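Local structure of polysaccharide deacetylase (Bacillus anthracis, 2J13) at residues Val148-Pro153 against Lys236-Leu241. The protein is a family 4 carbohydrate esterase that probably removes acetyl groups from amino sugars of bacterial cell-wall peptidoglycan with the help of a bound metal ion. Numbering follows the deposited sequence. Where two conformers were deposited one is given.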
# COMPACT_ATOMS: atom_id res chain seq x y z
N VAL A 148 9.39 7.34 -4.74
CA VAL A 148 8.23 6.43 -4.72
C VAL A 148 8.82 5.03 -4.65
O VAL A 148 9.26 4.47 -5.66
CB VAL A 148 7.33 6.62 -5.94
CG1 VAL A 148 6.19 5.60 -5.94
CG2 VAL A 148 6.77 8.08 -6.04
N LYS A 149 8.84 4.44 -3.46
CA LYS A 149 9.54 3.19 -3.16
C LYS A 149 8.63 1.97 -3.14
O LYS A 149 9.09 0.84 -3.22
CB LYS A 149 10.18 3.29 -1.77
CG LYS A 149 11.28 4.36 -1.58
CD LYS A 149 12.28 3.90 -0.52
CE LYS A 149 11.67 3.82 0.88
NZ LYS A 149 12.47 3.07 1.96
N TYR A 150 7.32 2.20 -2.97
CA TYR A 150 6.38 1.13 -2.60
C TYR A 150 5.33 0.92 -3.68
O TYR A 150 4.62 1.84 -4.05
CB TYR A 150 5.72 1.46 -1.25
CG TYR A 150 6.73 1.77 -0.19
CD1 TYR A 150 7.63 0.81 0.26
CD2 TYR A 150 6.83 3.05 0.34
CE1 TYR A 150 8.59 1.12 1.21
CE2 TYR A 150 7.78 3.35 1.27
CZ TYR A 150 8.66 2.39 1.70
OH TYR A 150 9.62 2.72 2.66
N VAL A 151 5.20 -0.33 -4.13
CA VAL A 151 4.20 -0.72 -5.10
C VAL A 151 3.30 -1.77 -4.46
O VAL A 151 3.80 -2.69 -3.86
CB VAL A 151 4.86 -1.28 -6.39
CG1 VAL A 151 3.84 -2.02 -7.23
CG2 VAL A 151 5.51 -0.12 -7.15
N ARG A 152 1.99 -1.63 -4.61
CA ARG A 152 1.05 -2.71 -4.29
C ARG A 152 0.31 -3.10 -5.59
O ARG A 152 -0.35 -2.27 -6.22
CB ARG A 152 0.05 -2.28 -3.24
CG ARG A 152 -0.91 -3.38 -2.81
CD ARG A 152 -1.68 -3.01 -1.61
NE ARG A 152 -0.90 -3.13 -0.40
CZ ARG A 152 -1.26 -2.56 0.74
NH1 ARG A 152 -2.30 -1.74 0.77
NH2 ARG A 152 -0.52 -2.74 1.80
N PRO A 153 0.42 -4.37 -6.01
CA PRO A 153 -0.22 -4.76 -7.25
C PRO A 153 -1.74 -4.72 -7.21
O PRO A 153 -2.35 -5.09 -6.18
CB PRO A 153 0.25 -6.24 -7.44
CG PRO A 153 1.28 -6.45 -6.55
CD PRO A 153 1.19 -5.47 -5.42
N LYS A 236 3.29 3.02 12.71
CA LYS A 236 4.51 3.43 12.07
C LYS A 236 4.34 3.50 10.54
O LYS A 236 3.31 3.08 10.00
CB LYS A 236 5.63 2.45 12.44
CG LYS A 236 5.87 2.27 13.95
CD LYS A 236 6.58 3.47 14.52
CE LYS A 236 7.62 3.08 15.53
NZ LYS A 236 8.75 2.33 14.91
N SER A 237 5.35 4.03 9.87
CA SER A 237 5.34 4.15 8.41
C SER A 237 6.08 3.01 7.74
O SER A 237 6.85 2.30 8.38
CB SER A 237 6.01 5.44 7.98
OG SER A 237 7.42 5.27 8.03
N LEU A 238 5.88 2.85 6.44
CA LEU A 238 6.58 1.82 5.68
C LEU A 238 8.09 2.10 5.63
O LEU A 238 8.87 1.18 5.57
CB LEU A 238 6.01 1.65 4.29
CG LEU A 238 4.59 1.10 4.24
CD1 LEU A 238 4.17 0.90 2.79
CD2 LEU A 238 4.46 -0.24 5.00
N ASP A 239 8.48 3.37 5.66
CA ASP A 239 9.91 3.74 5.86
C ASP A 239 10.45 3.16 7.18
O ASP A 239 11.59 2.66 7.26
CB ASP A 239 10.07 5.27 5.82
CG ASP A 239 9.83 5.90 4.43
OD1 ASP A 239 9.67 5.22 3.39
OD2 ASP A 239 9.81 7.15 4.37
N ASP A 240 9.65 3.24 8.25
CA ASP A 240 10.04 2.69 9.56
C ASP A 240 10.19 1.17 9.47
O ASP A 240 11.12 0.58 10.06
CB ASP A 240 8.99 3.02 10.63
CG ASP A 240 8.85 4.50 10.91
OD1 ASP A 240 9.89 5.19 10.94
OD2 ASP A 240 7.70 4.98 11.15
N LEU A 241 9.30 0.54 8.71
CA LEU A 241 9.32 -0.90 8.54
C LEU A 241 10.67 -1.31 7.98
O LEU A 241 11.33 -2.20 8.52
CB LEU A 241 8.21 -1.37 7.60
CG LEU A 241 8.05 -2.90 7.55
CD1 LEU A 241 6.61 -3.35 7.27
CD2 LEU A 241 9.02 -3.51 6.53
O HOH W 1 13.43 3.33 5.24
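Inside the distorted beta/alpha barrel of the NodB-type deacetylase fold, Tyr150 on strand 150-151 reaches across to Leu238 and Asp239 in the first turn of helix 238-243. The Tyr150 hydroxyl donates to Asp239 OD1, with 2.6 Å between OH and OD1. The carboxylate oxygen lies in the plane of the ring at its edge and accepts through its anti lone pair, while the ring and carboxylate planes are turned 42° apart. Leu238 covers one ring face in a CH-pi contact, its CB 3.9 Å from the Tyr150 ring centroid and displaced toward the rim; Leu238 CD1 reaches back to Tyr150 CG. The opposite face carries the CB of Lys149, so the phenol is sandwiched between aliphatic carbons. Phe87 of strand 84-88 and Ile109 of strand 109-112 add to the packing around it. In the conformer given, the Lys149 chain bends at chi3 (-66°), which turns CE toward Asp239 OD1 (3.5 Å) and leaves NZ in a long, at best tentative, salt bridge with the same oxygen. Ser237 and Asp240 start the helix with a capping box: Asp240 N donates to Ser237 OG at 3.0 Å, and Ser237 N to Asp240 OD2 at 2.8 Å. A water, only weakly and doubtfully reached by Lys149 NZ in this conformer, donates to Asp239 O at 2.8 Å.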